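Side-chain contacts in AimR transcriptional regulator (PDB 5ZVV), which takes part in the lysis-lysogeny switch at the onset of phage infection, activating aimX transcription as a dimer until the arbitrium peptide makes it an inactive monomer: residues K34-P39 with G47-I52; N8-D13 with N30-F35; N205-A210 with D356-Q361. All coordinates share one frame; numbering follows the deposited sequence.

From the N terminus, helix 2-11 comes first. Contact 2 closes a loop of 16 residues, mostly helix 14-24, by bringing the end of helix 2-11 against helix 29-36. Contact 1 follows directly: its first segment overlaps the second of contact 2 at K34-F35, and it closes the short loop to helix 47-56. The two contacts touch where I52 CD1 meets F32 CE1 at 3.8 Å. Together they tie helices 2-11, 29-36 and 47-56, with helix 14-24 packed against them. Contact 3 comes later, in series, its centre about 42 Å from that of contact 1. It joins the start of helix 207-220 to the loop before helix 361-369, across 145 intervening residues.

Contact 1: K34-P39 with G47-I52; sequences KFVNTP and GGLLKI
F35 meets L49 with the far end of its ring. CZ of F35 lies 3.9 Å from L49 N and 4.3 Å from L49 CB. The amide nitrogen is at the ring edge and in the ring plane, so the phenyl points edge-first at the opening turn of helix 47-56. G48 C lies 4.4 Å from F35 CE2, also at the edge. The CB of F35 does not itself face the other helix. With chi1 at 164°, CG sits opposite the backbone N, and the ring end is carried nearer. Beside the ring, V36 CG1 rests 4.5 Å from L49 CD1, a loose apolar touch. This is van der Waals packing throughout.

The end of helix 29-36 is shaped just behind the ring. F35 O accepts from T38 OG1 at 2.6 Å and from T38 N at 3.1 Å, both from the same face of its plane. N37 ND2 turns back to Y33 O. N37 is the first residue past the helix, and these bonds close the turn there. M43 of the connecting loop touches F35, T38 and L49. I6 of helix 2-11 packs on V36, L49 and I52.

This is helix-to-helix packing, partly buried, in the N-terminal group of short helices, consistent with the helix-turn-helix domain expected of a DNA-binding regulator.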
loop_
_atom_site.group_PDB
_atom_site.type_symbol
_atom_site.label_atom_id
_atom_site.label_comp_id
_atom_site.label_asym_id
_atom_site.label_seq_id
_atom_site.Cartn_x
_atom_site.Cartn_y
_atom_site.Cartn_z
ATOM N N LYS A 34 28.260 -2.314 44.261
ATOM C CA LYS A 34 29.228 -2.947 43.370
ATOM C C LYS A 34 28.662 -3.073 41.963
ATOM O O LYS A 34 29.364 -2.813 40.979
ATOM C CB LYS A 34 29.634 -4.321 43.914
ATOM C CG LYS A 34 30.707 -5.065 43.102
ATOM C CD LYS A 34 31.106 -6.407 43.720
ATOM C CE LYS A 34 32.152 -7.132 42.883
ATOM N NZ LYS A 34 32.544 -8.444 43.483
ATOM N N PHE A 35 27.389 -3.462 41.849
ATOM C CA PHE A 35 26.782 -3.616 40.532
ATOM C C PHE A 35 26.753 -2.293 39.779
ATOM O O PHE A 35 27.204 -2.211 38.631
ATOM C CB PHE A 35 25.368 -4.189 40.649
ATOM C CG PHE A 35 24.548 -4.011 39.399
ATOM C CD1 PHE A 35 24.934 -4.612 38.208
ATOM C CD2 PHE A 35 23.403 -3.234 39.409
ATOM C CE1 PHE A 35 24.186 -4.440 37.054
ATOM C CE2 PHE A 35 22.650 -3.062 38.260
ATOM C CZ PHE A 35 23.042 -3.666 37.081
ATOM N N VAL A 36 26.218 -1.240 40.406
ATOM C CA VAL A 36 26.127 0.039 39.714
ATOM C C VAL A 36 27.503 0.649 39.480
ATOM O O VAL A 36 27.664 1.461 38.560
ATOM C CB VAL A 36 25.212 1.016 40.479
ATOM C CG1 VAL A 36 23.815 0.422 40.634
ATOM C CG2 VAL A 36 25.808 1.374 41.832
ATOM N N ASN A 37 28.508 0.273 40.268
ATOM C CA ASN A 37 29.859 0.783 40.074
ATOM C C ASN A 37 30.698 -0.087 39.150
ATOM O O ASN A 37 31.920 0.092 39.091
ATOM C CB ASN A 37 30.567 0.960 41.421
ATOM C CG ASN A 37 30.164 2.246 42.124
ATOM O OD1 ASN A 37 30.720 3.314 41.860
ATOM N ND2 ASN A 37 29.189 2.149 43.022
ATOM N N THR A 38 30.078 -1.016 38.433
ATOM C CA THR A 38 30.800 -1.795 37.440
ATOM C C THR A 38 31.360 -0.858 36.375
ATOM O O THR A 38 30.632 0.020 35.889
ATOM C CB THR A 38 29.878 -2.829 36.797
ATOM O OG1 THR A 38 29.237 -3.609 37.816
ATOM C CG2 THR A 38 30.667 -3.749 35.876
ATOM N N PRO A 39 32.637 -0.981 36.014
ATOM C CA PRO A 39 33.173 -0.171 34.912
ATOM C C PRO A 39 32.329 -0.333 33.655
ATOM O O PRO A 39 31.778 -1.405 33.389
ATOM C CB PRO A 39 34.589 -0.726 34.723
ATOM C CG PRO A 39 34.954 -1.261 36.072
ATOM C CD PRO A 39 33.678 -1.797 36.664
ATOM N N GLY A 47 19.618 -3.436 31.368
ATOM C CA GLY A 47 18.250 -3.424 31.860
ATOM C C GLY A 47 18.060 -2.955 33.290
ATOM O O GLY A 47 17.350 -1.972 33.542
ATOM N N GLY A 48 18.693 -3.652 34.235
ATOM C CA GLY A 48 18.576 -3.257 35.628
ATOM C C GLY A 48 19.119 -1.866 35.884
ATOM O O GLY A 48 18.483 -1.058 36.569
ATOM N N LEU A 49 20.296 -1.564 35.328
ATOM C CA LEU A 49 20.866 -0.231 35.493
ATOM C C LEU A 49 19.936 0.836 34.935
ATOM O O LEU A 49 19.754 1.890 35.553
ATOM C CB LEU A 49 22.232 -0.143 34.819
ATOM C CG LEU A 49 22.864 1.249 34.916
ATOM C CD1 LEU A 49 23.236 1.583 36.356
ATOM C CD2 LEU A 49 24.069 1.356 34.014
ATOM N N LEU A 50 19.337 0.583 33.768
ATOM C CA LEU A 50 18.402 1.550 33.203
ATOM C C LEU A 50 17.198 1.740 34.114
ATOM O O LEU A 50 16.689 2.860 34.256
ATOM C CB LEU A 50 17.963 1.115 31.806
ATOM C CG LEU A 50 19.044 1.118 30.721
ATOM C CD1 LEU A 50 18.478 0.646 29.394
ATOM C CD2 LEU A 50 19.662 2.500 30.577
ATOM N N LYS A 51 16.731 0.658 34.751
ATOM C CA LYS A 51 15.656 0.795 35.732
ATOM C C LYS A 51 16.082 1.684 36.898
ATOM O O LYS A 51 15.313 2.544 37.348
ATOM C CB LYS A 51 15.223 -0.582 36.239
ATOM C CG LYS A 51 14.601 -1.490 35.185
ATOM C CD LYS A 51 14.129 -2.805 35.803
ATOM C CE LYS A 51 13.567 -3.763 34.756
ATOM N NZ LYS A 51 14.628 -4.362 33.898
ATOM N N ILE A 52 17.308 1.493 37.395
ATOM C CA ILE A 52 17.791 2.293 38.520
ATOM C C ILE A 52 17.895 3.763 38.126
ATOM O O ILE A 52 17.478 4.655 38.872
ATOM C CB ILE A 52 19.141 1.751 39.023
ATOM C CG1 ILE A 52 19.008 0.288 39.458
ATOM C CG2 ILE A 52 19.671 2.609 40.161
ATOM C CD1 ILE A 52 17.946 0.050 40.511
#

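Contact 2: N8-D13 with N30-F35; sequences NECEKD and NGFYKF
F32 and Y33 both turn a ring edge to C10. At F32, the sulfur lies in the ring plane beyond the edge, with C10 SG 3.9 Å from F32 CE2. It stands 83° off the ring normal, a Cys sulfur-aromatic contact made at the edge and not over a face. At Y33, the C10 CB lies in plane at the edge, 3.6 Å from Y33 CE1. The phenol oxygen passes the same carbon closely, with Y33 OH 3.2 Å from C10 CB. One small side chain thus meets two neighbouring rings, by its sulfur and by its CB.

F32 has CG opposite its backbone N (chi1 171°), while Y33 has CG beside its own (chi1 -64°). These torsions and their adjacent places on the helix together bring both ring edges to C10. Y33 OH also lies against the backbone, 3.4 Å from C10 C. E11 adds a fringe, its CG 4.0 Å from Y33 OH.

Helix 14-24 packs against both sides: A17 touches C10 and Y33, and A21 and A24 touch F32. I6 of helix 2-11 and I52 of helix 47-56 also reach F32. The contact joins helices 2-11 and 29-36 within the N-terminal cluster of short helices.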
loop_
_atom_site.group_PDB
_atom_site.type_symbol
_atom_site.label_atom_id
_atom_site.label_comp_id
_atom_site.label_asym_id
_atom_site.label_seq_id
_atom_site.Cartn_x
_atom_site.Cartn_y
_atom_site.Cartn_z
ATOM N N ASN A 8 25.877 7.635 46.081
ATOM C CA ASN A 8 25.780 8.813 46.941
ATOM C C ASN A 8 24.331 9.144 47.276
ATOM O O ASN A 8 24.024 9.542 48.406
ATOM C CB ASN A 8 26.457 10.013 46.277
ATOM C CG ASN A 8 27.956 9.834 46.141
ATOM O OD1 ASN A 8 28.584 9.123 46.925
ATOM N ND2 ASN A 8 28.538 10.482 45.139
ATOM N N GLU A 9 23.426 8.998 46.306
ATOM C CA GLU A 9 22.012 9.221 46.589
ATOM C C GLU A 9 21.475 8.177 47.559
ATOM O O GLU A 9 20.700 8.501 48.467
ATOM C CB GLU A 9 21.207 9.211 45.289
ATOM C CG GLU A 9 21.256 10.518 44.531
ATOM C CD GLU A 9 20.640 11.656 45.317
ATOM O OE1 GLU A 9 19.492 11.496 45.788
ATOM O OE2 GLU A 9 21.307 12.700 45.477
ATOM N N CYS A 10 21.892 6.922 47.391
ATOM C CA CYS A 10 21.399 5.842 48.237
ATOM C C CYS A 10 22.005 5.878 49.635
ATOM O O CYS A 10 21.371 5.409 50.588
ATOM C CB CYS A 10 21.675 4.493 47.569
ATOM S SG CYS A 10 20.890 4.294 45.951
ATOM N N GLU A 11 23.219 6.414 49.786
ATOM C CA GLU A 11 23.822 6.485 51.113
ATOM C C GLU A 11 23.126 7.497 52.012
ATOM O O GLU A 11 23.227 7.390 53.239
ATOM C CB GLU A 11 25.309 6.830 51.013
ATOM C CG GLU A 11 26.183 5.710 50.471
ATOM C CD GLU A 11 27.657 6.074 50.475
ATOM O OE1 GLU A 11 28.445 5.368 51.141
ATOM O OE2 GLU A 11 28.021 7.074 49.819
ATOM N N LYS A 12 22.426 8.471 51.436
ATOM C CA LYS A 12 21.707 9.465 52.221
ATOM C C LYS A 12 20.325 9.001 52.651
ATOM O O LYS A 12 19.684 9.684 53.457
ATOM C CB LYS A 12 21.569 10.773 51.432
ATOM C CG LYS A 12 22.662 11.796 51.698
ATOM C CD LYS A 12 24.017 11.316 51.209
ATOM C CE LYS A 12 25.063 12.410 51.344
ATOM N NZ LYS A 12 24.674 13.632 50.588
ATOM N N ASP A 13 19.848 7.866 52.140
ATOM C CA ASP A 13 18.491 7.403 52.429
ATOM C C ASP A 13 18.532 5.878 52.477
ATOM O O ASP A 13 18.587 5.223 51.430
ATOM C CB ASP A 13 17.514 7.917 51.379
ATOM C CG ASP A 13 16.060 7.755 51.793
ATOM O OD1 ASP A 13 15.688 6.667 52.283
ATOM O OD2 ASP A 13 15.286 8.720 51.622
ATOM N N ASN A 30 25.586 -3.377 49.561
ATOM C CA ASN A 30 26.965 -3.404 49.084
ATOM C C ASN A 30 27.066 -4.068 47.716
ATOM O O ASN A 30 27.774 -3.571 46.832
ATOM C CB ASN A 30 27.861 -4.108 50.100
ATOM C CG ASN A 30 28.894 -3.178 50.703
ATOM O OD1 ASN A 30 28.604 -2.432 51.640
ATOM N ND2 ASN A 30 30.108 -3.214 50.164
ATOM N N GLY A 31 26.372 -5.190 47.520
ATOM C CA GLY A 31 26.357 -5.808 46.206
ATOM C C GLY A 31 25.694 -4.931 45.165
ATOM O O GLY A 31 26.078 -4.947 43.991
ATOM N N PHE A 32 24.693 -4.152 45.579
ATOM C CA PHE A 32 24.048 -3.214 44.670
ATOM C C PHE A 32 25.012 -2.113 44.250
ATOM O O PHE A 32 25.121 -1.793 43.059
ATOM C CB PHE A 32 22.803 -2.633 45.340
ATOM C CG PHE A 32 22.172 -1.507 44.585
ATOM C CD1 PHE A 32 21.578 -1.726 43.357
ATOM C CD2 PHE A 32 22.157 -0.228 45.114
ATOM C CE1 PHE A 32 20.990 -0.691 42.660
ATOM C CE2 PHE A 32 21.569 0.812 44.425
ATOM C CZ PHE A 32 20.985 0.581 43.195
ATOM N N TYR A 33 25.737 -1.537 45.215
ATOM C CA TYR A 33 26.729 -0.515 44.896
ATOM C C TYR A 33 27.827 -1.077 44.002
ATOM O O TYR A 33 28.291 -0.397 43.080
ATOM C CB TYR A 33 27.328 0.063 46.180
ATOM C CG TYR A 33 26.334 0.805 47.050
ATOM C CD1 TYR A 33 25.223 1.430 46.495
ATOM C CD2 TYR A 33 26.504 0.876 48.428
ATOM C CE1 TYR A 33 24.313 2.105 47.287
ATOM C CE2 TYR A 33 25.599 1.549 49.225
ATOM C CZ TYR A 33 24.507 2.161 48.651
ATOM O OH TYR A 33 23.606 2.828 49.447
ATOM N N LYS A 34 28.260 -2.314 44.261
ATOM C CA LYS A 34 29.228 -2.947 43.370
ATOM C C LYS A 34 28.662 -3.073 41.963
ATOM O O LYS A 34 29.364 -2.813 40.979
ATOM C CB LYS A 34 29.634 -4.321 43.914
ATOM C CG LYS A 34 30.707 -5.065 43.102
ATOM C CD LYS A 34 31.106 -6.407 43.720
ATOM C CE LYS A 34 32.152 -7.132 42.883
ATOM N NZ LYS A 34 32.544 -8.444 43.483
ATOM N N PHE A 35 27.389 -3.462 41.849
ATOM C CA PHE A 35 26.782 -3.616 40.532
ATOM C C PHE A 35 26.753 -2.293 39.779
ATOM O O PHE A 35 27.204 -2.211 38.631
ATOM C CB PHE A 35 25.368 -4.189 40.649
ATOM C CG PHE A 35 24.548 -4.011 39.399
ATOM C CD1 PHE A 35 24.934 -4.612 38.208
ATOM C CD2 PHE A 35 23.403 -3.234 39.409
ATOM C CE1 PHE A 35 24.186 -4.440 37.054
ATOM C CE2 PHE A 35 22.650 -3.062 38.260
ATOM C CZ PHE A 35 23.042 -3.666 37.081
#

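Contact 3: N205-A210 with D356-Q361; sequences NSLLEA and DKYFIQ
The side chains of N205 and L207 both cross that of Y358 at about a right angle and meet one side of its ring, at CD1 and CE1. N205 brings its amide oxygen to the edge: OD1 lies in the ring plane, 3.1 Å from Y358 CD1. The amide plane itself is turned 51° from the ring. An oxygen set against a ring C-H in this way is probably mildly favourable. L207 CD2 is 3.6 Å from Y358 CE1, at neither a clear face nor a clear edge. N205 also leans on the backbone, its CB being 3.4 Å from K357 O.

Several bonds fix the Y358 backbone. D356 OD1 accepts from Y358 N at 3.0 Å, nearly along its C-O line, which makes an Asx turn. It also accepts from F359 N, from above the carboxylate plane. Further on, Q361 NE2 gives a bond of 2.9 Å to Y358 O. The Y358 ring is also flanked by its neighbour: Y358 CD2 lies 3.6 Å above the centre of the F359 ring. Farther out, F240 meets Y358 edge-to-face, and Y358 OH makes a weak bond to N236 O.

N205 has positive phi (60°) and is the C-prime residue of a Schellman motif ending helix 184-203. The contact packs the turn between helices 184-203 and 207-220, with the first residue of the latter, against the loop between helices 341-353 and 361-369, within the TPR-like helical array of the AimR family.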
loop_
_atom_site.group_PDB
_atom_site.type_symbol
_atom_site.label_atom_id
_atom_site.label_comp_id
_atom_site.label_asym_id
_atom_site.label_seq_id
_atom_site.Cartn_x
_atom_site.Cartn_y
_atom_site.Cartn_z
ATOM N N ASN A 205 -10.761 3.387 13.195
ATOM C CA ASN A 205 -11.902 3.566 14.094
ATOM C C ASN A 205 -12.201 2.288 14.879
ATOM O O ASN A 205 -13.360 1.973 15.160
ATOM C CB ASN A 205 -13.144 4.043 13.331
ATOM C CG ASN A 205 -14.187 4.669 14.242
ATOM O OD1 ASN A 205 -13.853 5.317 15.233
ATOM N ND2 ASN A 205 -15.458 4.470 13.911
ATOM N N SER A 206 -11.157 1.541 15.231
ATOM C CA SER A 206 -11.274 0.377 16.109
ATOM C C SER A 206 -10.769 0.815 17.480
ATOM O O SER A 206 -9.597 0.643 17.820
ATOM C CB SER A 206 -10.491 -0.808 15.556
ATOM O OG SER A 206 -10.683 -1.963 16.356
ATOM N N LEU A 207 -11.674 1.384 18.277
ATOM C CA LEU A 207 -11.258 2.083 19.488
ATOM C C LEU A 207 -10.801 1.112 20.569
ATOM O O LEU A 207 -9.792 1.360 21.241
ATOM C CB LEU A 207 -12.397 2.966 19.996
ATOM C CG LEU A 207 -13.013 3.923 18.970
ATOM C CD1 LEU A 207 -14.030 4.850 19.626
ATOM C CD2 LEU A 207 -11.937 4.722 18.249
ATOM N N LEU A 208 -11.527 0.006 20.757
ATOM C CA LEU A 208 -11.151 -0.952 21.792
ATOM C C LEU A 208 -9.787 -1.564 21.505
ATOM O O LEU A 208 -8.976 -1.750 22.418
ATOM C CB LEU A 208 -12.213 -2.048 21.911
ATOM C CG LEU A 208 -13.617 -1.607 22.325
ATOM C CD1 LEU A 208 -14.549 -2.808 22.412
ATOM C CD2 LEU A 208 -13.578 -0.853 23.646
ATOM N N GLU A 209 -9.521 -1.884 20.239
ATOM C CA GLU A 209 -8.219 -2.420 19.856
ATOM C C GLU A 209 -7.106 -1.411 20.124
ATOM O O GLU A 209 -6.044 -1.767 20.657
ATOM C CB GLU A 209 -8.262 -2.813 18.380
ATOM C CG GLU A 209 -7.161 -3.731 17.910
ATOM C CD GLU A 209 -7.433 -4.253 16.512
ATOM O OE1 GLU A 209 -8.605 -4.204 16.080
ATOM O OE2 GLU A 209 -6.480 -4.700 15.844
ATOM N N ALA A 210 -7.336 -0.144 19.771
ATOM C CA ALA A 210 -6.335 0.891 20.008
ATOM C C ALA A 210 -6.055 1.056 21.496
ATOM O O ALA A 210 -4.895 1.172 21.909
ATOM C CB ALA A 210 -6.796 2.214 19.399
ATOM N N ASP A 356 -8.822 8.396 6.750
ATOM C CA ASP A 356 -9.108 8.695 8.152
ATOM C C ASP A 356 -10.555 8.301 8.422
ATOM O O ASP A 356 -11.485 9.011 8.035
ATOM C CB ASP A 356 -8.856 10.171 8.451
ATOM C CG ASP A 356 -8.858 10.483 9.943
ATOM O OD1 ASP A 356 -9.522 9.760 10.717
ATOM O OD2 ASP A 356 -8.193 11.462 10.343
ATOM N N LYS A 357 -10.741 7.166 9.089
ATOM C CA LYS A 357 -12.067 6.662 9.418
ATOM C C LYS A 357 -12.548 7.116 10.789
ATOM O O LYS A 357 -13.611 6.673 11.237
ATOM C CB LYS A 357 -12.084 5.132 9.344
ATOM C CG LYS A 357 -11.679 4.573 7.989
ATOM C CD LYS A 357 -11.765 3.055 7.950
ATOM C CE LYS A 357 -11.327 2.517 6.591
ATOM N NZ LYS A 357 -11.500 1.041 6.479
ATOM N N TYR A 358 -11.795 7.986 11.463
ATOM C CA TYR A 358 -12.153 8.451 12.800
ATOM C C TYR A 358 -12.683 9.882 12.788
ATOM O O TYR A 358 -13.809 10.129 13.225
ATOM C CB TYR A 358 -10.947 8.335 13.741
ATOM C CG TYR A 358 -11.277 8.647 15.185
ATOM C CD1 TYR A 358 -12.162 7.852 15.899
ATOM C CD2 TYR A 358 -10.703 9.734 15.834
ATOM C CE1 TYR A 358 -12.472 8.129 17.214
ATOM C CE2 TYR A 358 -11.007 10.017 17.156
ATOM C CZ TYR A 358 -11.893 9.209 17.837
ATOM O OH TYR A 358 -12.204 9.480 19.148
ATOM N N PHE A 359 -11.892 10.834 12.291
ATOM C CA PHE A 359 -12.301 12.232 12.343
ATOM C C PHE A 359 -13.281 12.615 11.242
ATOM O O PHE A 359 -13.788 13.744 11.254
ATOM C CB PHE A 359 -11.072 13.143 12.292
ATOM C CG PHE A 359 -10.205 13.043 13.512
ATOM C CD1 PHE A 359 -10.588 13.647 14.698
ATOM C CD2 PHE A 359 -9.014 12.338 13.478
ATOM C CE1 PHE A 359 -9.800 13.553 15.826
ATOM C CE2 PHE A 359 -8.220 12.240 14.600
ATOM C CZ PHE A 359 -8.612 12.848 15.777
ATOM N N ILE A 360 -13.578 11.706 10.308
ATOM C CA ILE A 360 -14.582 11.990 9.291
ATOM C C ILE A 360 -15.951 12.215 9.917
ATOM O O ILE A 360 -16.843 12.787 9.280
ATOM C CB ILE A 360 -14.621 10.852 8.248
ATOM C CG1 ILE A 360 -15.446 11.266 7.026
ATOM C CG2 ILE A 360 -15.169 9.572 8.867
ATOM C CD1 ILE A 360 -15.439 10.248 5.911
ATOM N N GLN A 361 -16.142 11.790 11.165
ATOM C CA GLN A 361 -17.408 12.050 11.831
ATOM C C GLN A 361 -17.596 13.525 12.152
ATOM O O GLN A 361 -18.729 13.947 12.402
ATOM C CB GLN A 361 -17.520 11.213 13.106
ATOM C CG GLN A 361 -16.454 11.498 14.147
ATOM C CD GLN A 361 -16.537 10.554 15.333
ATOM O OE1 GLN A 361 -17.485 10.607 16.118
ATOM N NE2 GLN A 361 -15.549 9.675 15.463
#